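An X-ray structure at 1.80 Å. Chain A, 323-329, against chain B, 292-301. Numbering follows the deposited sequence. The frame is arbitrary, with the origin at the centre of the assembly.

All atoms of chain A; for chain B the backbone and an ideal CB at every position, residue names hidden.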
ATOM      1  N   SER A 323      18.764   9.196  -7.015  1.00 13.19           N
ATOM      2  CA  SER A 323      17.911   9.456  -5.848  1.00 13.11           C
ATOM      3  C   SER A 323      16.650   8.596  -5.896  1.00 12.12           C
ATOM      4  O   SER A 323      16.230   8.045  -4.869  1.00 11.97           O
ATOM      5  CB  SER A 323      17.563  10.944  -5.757  1.00 13.64           C
ATOM      6  OG  SER A 323      18.750  11.715  -5.596  1.00 16.50           O
ATOM      7  N   MET A 324      16.069   8.481  -7.092  1.00 11.61           N
ATOM      8  CA  MET A 324      14.968   7.546  -7.371  1.00 10.56           C
ATOM      9  C   MET A 324      15.357   6.109  -7.029  1.00 11.36           C
ATOM     10  O   MET A 324      14.654   5.415  -6.280  1.00 11.71           O
ATOM     11  CB  MET A 324      14.579   7.625  -8.857  1.00 10.84           C
ATOM     12  CG  MET A 324      13.773   8.868  -9.241  1.00 10.15           C
ATOM     13  SD  MET A 324      13.382   8.965 -11.008  1.00  6.83           S
ATOM     14  CE  MET A 324      12.267  10.378 -10.980  1.00 12.49           C
ATOM     15  N   ALA A 325      16.481   5.667  -7.587  1.00 11.61           N
ATOM     16  CA  ALA A 325      16.986   4.317  -7.355  1.00 11.78           C
ATOM     17  C   ALA A 325      17.182   4.050  -5.857  1.00 11.99           C
ATOM     18  O   ALA A 325      16.695   3.046  -5.333  1.00 12.07           O
ATOM     19  CB  ALA A 325      18.293   4.101  -8.136  1.00 12.01           C
ATOM     20  N   LYS A 326      17.838   4.980  -5.167  1.00 11.48           N
ATOM     21  CA  LYS A 326      18.131   4.823  -3.741  1.00 11.46           C
ATOM     22  C   LYS A 326      16.874   4.646  -2.882  1.00 11.26           C
ATOM     23  O   LYS A 326      16.785   3.689  -2.124  1.00 11.27           O
ATOM     24  CB  LYS A 326      18.981   5.991  -3.234  1.00 11.56           C
ATOM     25  CG  LYS A 326      19.692   5.734  -1.899  1.00 11.63           C
ATOM     26  CD  LYS A 326      18.745   5.994  -0.725  1.00 12.37           C
ATOM     27  CE  LYS A 326      19.450   5.872   0.600  1.00 11.39           C
ATOM     28  NZ  LYS A 326      18.525   5.996   1.745  1.00 10.94           N
ATOM     29  N   TRP A 327      15.910   5.562  -2.979  1.00 10.76           N
ATOM     30  CA  TRP A 327      14.747   5.460  -2.106  1.00 10.50           C
ATOM     31  C   TRP A 327      13.841   4.293  -2.483  1.00 10.22           C
ATOM     32  O   TRP A 327      13.409   3.538  -1.613  1.00  9.95           O
ATOM     33  CB  TRP A 327      13.979   6.798  -1.969  1.00 11.13           C
ATOM     34  CG  TRP A 327      12.897   7.057  -2.989  1.00 11.17           C
ATOM     35  CD1 TRP A 327      12.987   7.849  -4.095  1.00 12.07           C
ATOM     36  CD2 TRP A 327      11.557   6.534  -2.978  1.00 11.69           C
ATOM     37  NE1 TRP A 327      11.795   7.846  -4.784  1.00 10.93           N
ATOM     38  CE2 TRP A 327      10.900   7.045  -4.120  1.00 11.82           C
ATOM     39  CE3 TRP A 327      10.857   5.676  -2.121  1.00 11.98           C
ATOM     40  CZ2 TRP A 327       9.572   6.728  -4.426  1.00 11.82           C
ATOM     41  CZ3 TRP A 327       9.529   5.359  -2.422  1.00 12.38           C
ATOM     42  CH2 TRP A 327       8.905   5.884  -3.570  1.00 11.78           C
ATOM     43  N   TRP A 328      13.571   4.129  -3.773  1.00 10.13           N
ATOM     44  CA  TRP A 328      12.603   3.120  -4.194  1.00 10.80           C
ATOM     45  C   TRP A 328      13.106   1.695  -3.957  1.00 10.72           C
ATOM     46  O   TRP A 328      12.354   0.855  -3.476  1.00 10.90           O
ATOM     47  CB  TRP A 328      12.178   3.315  -5.650  1.00 11.10           C
ATOM     48  CG  TRP A 328      10.985   2.478  -5.983  1.00 12.21           C
ATOM     49  CD1 TRP A 328       9.665   2.837  -5.861  1.00 13.03           C
ATOM     50  CD2 TRP A 328      10.993   1.130  -6.471  1.00 12.30           C
ATOM     51  NE1 TRP A 328       8.858   1.798  -6.256  1.00 12.71           N
ATOM     52  CE2 TRP A 328       9.643   0.738  -6.636  1.00 13.19           C
ATOM     53  CE3 TRP A 328      12.010   0.223  -6.807  1.00 13.03           C
ATOM     54  CZ2 TRP A 328       9.284  -0.526  -7.114  1.00 12.58           C
ATOM     55  CZ3 TRP A 328      11.654  -1.034  -7.282  1.00 12.38           C
ATOM     56  CH2 TRP A 328      10.301  -1.396  -7.432  1.00 13.23           C
ATOM     57  N   ILE A 329      14.373   1.447  -4.279  1.00 10.79           N
ATOM     58  CA  ILE A 329      14.958   0.110  -4.102  1.00 11.35           C
ATOM     59  C   ILE A 329      15.098  -0.251  -2.614  1.00 11.24           C
ATOM     60  O   ILE A 329      14.839  -1.391  -2.221  1.00 11.22           O
ATOM     61  CB  ILE A 329      16.286  -0.080  -4.883  1.00 11.49           C
ATOM     62  CG1 ILE A 329      16.018  -0.025  -6.392  1.00 11.43           C
ATOM     63  CG2 ILE A 329      16.918  -1.436  -4.552  1.00 11.39           C
ATOM     64  CD1 ILE A 329      17.286   0.061  -7.268  1.00 12.64           C
TER
ATOM     65  N   UNK B 292       6.859  13.450  -6.493  1.00 10.78           N
ATOM     66  CA  UNK B 292       8.169  12.777  -6.535  1.00 10.76           C
ATOM     67  C   UNK B 292       7.989  11.261  -6.611  1.00 11.24           C
ATOM     68  O   UNK B 292       8.692  10.587  -7.371  1.00 10.78           O
ATOM     69  CB  UNK B 292       9.005  13.146  -5.308  1.00 10.76           C
ATOM     70  N   UNK B 293       7.033  10.733  -5.841  1.00 11.07           N
ATOM     71  CA  UNK B 293       6.748   9.297  -5.847  1.00 12.45           C
ATOM     72  C   UNK B 293       6.156   8.846  -7.180  1.00 11.42           C
ATOM     73  O   UNK B 293       6.561   7.814  -7.719  1.00 10.83           O
ATOM     74  CB  UNK B 293       5.791   8.944  -4.707  1.00 12.45           C
ATOM     75  N   UNK B 294       5.217   9.625  -7.724  1.00 11.11           N
ATOM     76  CA  UNK B 294       4.651   9.343  -9.044  1.00 11.31           C
ATOM     77  C   UNK B 294       5.755   9.361 -10.112  1.00 10.86           C
ATOM     78  O   UNK B 294       5.838   8.451 -10.935  1.00 10.66           O
ATOM     79  CB  UNK B 294       3.560  10.359  -9.387  1.00 11.31           C
ATOM     80  N   UNK B 295       6.606  10.388 -10.070  1.00 10.64           N
ATOM     81  CA  UNK B 295       7.725  10.531 -11.012  1.00 10.75           C
ATOM     82  C   UNK B 295       8.663   9.323 -10.966  1.00 10.59           C
ATOM     83  O   UNK B 295       9.115   8.842 -12.005  1.00  9.99           O
ATOM     84  CB  UNK B 295       8.511  11.808 -10.707  1.00 10.75           C
ATOM     85  N   UNK B 296       8.947   8.846  -9.750  1.00 10.69           N
ATOM     86  CA  UNK B 296       9.819   7.684  -9.539  1.00 10.91           C
ATOM     87  C   UNK B 296       9.224   6.427 -10.182  1.00 11.15           C
ATOM     88  O   UNK B 296       9.892   5.723 -10.943  1.00 10.78           O
ATOM     89  CB  UNK B 296      10.044   7.452  -8.044  1.00 10.91           C
ATOM     90  N   UNK B 297       7.964   6.148  -9.873  1.00 11.58           N
ATOM     91  CA  UNK B 297       7.314   4.958 -10.411  1.00 12.08           C
ATOM     92  C   UNK B 297       7.192   5.041 -11.936  1.00 11.11           C
ATOM     93  O   UNK B 297       7.378   4.040 -12.637  1.00 11.03           O
ATOM     94  CB  UNK B 297       5.933   4.777  -9.779  1.00 12.08           C
ATOM     95  N   UNK B 298       6.896   6.231 -12.453  1.00 11.00           N
ATOM     96  CA  UNK B 298       6.843   6.424 -13.911  1.00 11.38           C
ATOM     97  C   UNK B 298       8.211   6.128 -14.559  1.00 11.44           C
ATOM     98  O   UNK B 298       8.282   5.457 -15.601  1.00 11.94           O
ATOM     99  CB  UNK B 298       6.405   7.853 -14.239  1.00 11.38           C
ATOM    100  N   UNK B 299       9.282   6.587 -13.913  1.00 11.34           N
ATOM    101  CA  UNK B 299      10.652   6.363 -14.388  1.00 11.69           C
ATOM    102  C   UNK B 299      10.975   4.865 -14.415  1.00 11.41           C
ATOM    103  O   UNK B 299      11.571   4.359 -15.374  1.00 11.46           O
ATOM    104  CB  UNK B 299      11.654   7.104 -13.501  1.00 11.69           C
ATOM    105  N   UNK B 300      10.574   4.155 -13.361  1.00 11.75           N
ATOM    106  CA  UNK B 300      10.728   2.702 -13.309  1.00 11.37           C
ATOM    107  C   UNK B 300      10.015   1.985 -14.454  1.00 11.16           C
ATOM    108  O   UNK B 300      10.599   1.119 -15.106  1.00 11.19           O
ATOM    109  CB  UNK B 300      10.202   2.175 -11.972  1.00 11.37           C
ATOM    110  N   UNK B 301       8.756   2.347 -14.690  1.00 10.95           N
ATOM    111  CA  UNK B 301       7.944   1.711 -15.723  1.00 11.12           C
ATOM    112  C   UNK B 301       8.505   2.006 -17.101  1.00 11.59           C
ATOM    113  O   UNK B 301       8.553   1.120 -17.957  1.00 11.35           O
ATOM    114  CB  UNK B 301       6.490   2.180 -15.633  1.00 11.12           C
TER

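Two helices cross here nearly at right angles, 98° between their N-to-C directions, with axes 10.1 Å apart at closest approach. Chain A offers Met A324, Trp A327 and Trp A328: a flexible thioether and two indoles, each with an N-H to give. The whole chain B stretch, 292-301, is helical, so side chains compatible with a helix are expected throughout.

At position 292 the CA-to-CB bond points sideways, and no atom of the chain A stretch lies within 5.5 Å of the ideal CB. The contact sets little constraint, and the deposited residue is Ala B292.

Position 293 also points sideways, but its ideal CB is 4.4 Å from Trp A327 CZ2. A side chain with a few methylenes could lie against the indole, so Leu, Met, Gln, Glu or Lys would all serve. It is Glu B293, whose CG packs 3.9 Å from Trp A327 CH2; its carboxylate finds a partner elsewhere in the structure.

Position 294 points away, and chain A has no say in it; it holds Met B294.

At 295 the ideal CB, though directed sideways, is 4.0 Å from Met A324 CE, the end of an extended side chain. Something small and apolar fits most simply. Ala B295 meets that methyl with its CB, at 4.0 Å from Met A324 CE.

Position 296 is the centre of the contact: its CA atom lies 5.6 Å from Met A324 CA, and its CB points toward chain A. The ideal CB is 3.7 Å from Trp A327 CZ2 and 4.2 Å from Met A324 CG, so a compact side chain is favoured. The indole NE1 of Trp A327 asks for an acceptor, while the surroundings are largely apolar. Ala, Ser, Val or Thr could be considered, and a hydroxyl answers the N-H. Thr B296 does both jobs. Its OG1 accepts a hydrogen bond from Trp A327 NE1 at 3.0 Å, at the edge of the ring, and donates to the backbone O of Ala B292 at 2.8 Å, a bond that its m rotamer permits. Its methyl, CG2, rests 3.8 Å from Trp A328 CB.

Position 297 points sideways, with its ideal CB 5.5 Å from Trp A328 NE1. A longer chain could reach that donor, so Gln or Glu is reasonable, and Met or Leu could pack. Glu B297 brings its CG to 4.2 Å from Trp A328 NE1, and a water accepts from Trp A328 NE1 (2.7 Å) and donates weakly to Glu B297 OE2 (2.5 Å).

Position 298 points away and carries Ile B298.

At 299 CB points toward chain A and is already 3.6 Å from Met A324 SD, which favours a small residue; Ala B299 makes this apolar contact with its CB.

Position 300 points toward chain A, yet nothing lies within 5.5 Å of its ideal CB. Leu, Met or Ile could extend to the indole of Trp A328. Leu B300 sets CD1 over one face, 3.3 Å from Trp A328 CE2, a CH-pi contact.

Position 301 is out of reach; it is Gly B301.

Chain B (292-301) AEMATEIALG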
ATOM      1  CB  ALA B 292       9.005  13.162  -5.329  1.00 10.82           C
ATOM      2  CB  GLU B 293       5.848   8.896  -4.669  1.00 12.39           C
ATOM      3  CG  GLU B 293       6.541   8.998  -3.308  1.00 13.92           C
ATOM      4  CD  GLU B 293       5.687   8.492  -2.141  1.00 16.41           C
ATOM      5  OE1 GLU B 293       4.675   7.785  -2.373  1.00 21.95           O
ATOM      6  OE2 GLU B 293       6.049   8.795  -0.981  1.00 21.49           O
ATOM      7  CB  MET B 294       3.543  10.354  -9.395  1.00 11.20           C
ATOM      8  CG  MET B 294       2.222  10.133  -8.655  1.00 12.30           C
ATOM      9  SD  MET B 294       1.027  11.468  -9.001  1.00 15.32           S
ATOM     10  CE  MET B 294       1.283  12.523  -7.684  1.00 13.71           C
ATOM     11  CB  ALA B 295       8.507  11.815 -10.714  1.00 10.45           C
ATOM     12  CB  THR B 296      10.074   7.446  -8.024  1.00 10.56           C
ATOM     13  OG1 THR B 296      10.710   8.600  -7.465  1.00 11.25           O
ATOM     14  CG2 THR B 296      10.973   6.230  -7.796  1.00 11.45           C
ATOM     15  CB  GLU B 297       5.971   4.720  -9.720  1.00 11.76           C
ATOM     16  CG  GLU B 297       6.107   4.357  -8.223  1.00 13.91           C
ATOM     17  CD  GLU B 297       4.813   3.801  -7.621  1.00 15.26           C
ATOM     18  OE1 GLU B 297       3.826   3.623  -8.358  1.00 19.02           O
ATOM     19  OE2 GLU B 297       4.780   3.549  -6.397  1.00 21.15           O
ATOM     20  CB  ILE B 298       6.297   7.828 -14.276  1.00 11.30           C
ATOM     21  CG1 ILE B 298       4.790   7.879 -13.972  1.00 11.74           C
ATOM     22  CG2 ILE B 298       6.622   8.191 -15.760  1.00 11.65           C
ATOM     23  CD1 ILE B 298       4.201   9.276 -13.805  1.00 11.85           C
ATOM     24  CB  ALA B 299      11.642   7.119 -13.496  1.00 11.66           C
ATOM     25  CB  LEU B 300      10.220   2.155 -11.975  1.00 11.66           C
ATOM     26  CG  LEU B 300      11.047   2.454 -10.729  1.00 12.18           C
ATOM     27  CD1 LEU B 300      10.203   2.107  -9.530  1.00 15.50           C
ATOM     28  CD2 LEU B 300      12.376   1.679 -10.695  1.00 14.48           C
TER
HETATM   29  O   HOH W   1       6.139   1.426  -6.167  1.00 24.63           O
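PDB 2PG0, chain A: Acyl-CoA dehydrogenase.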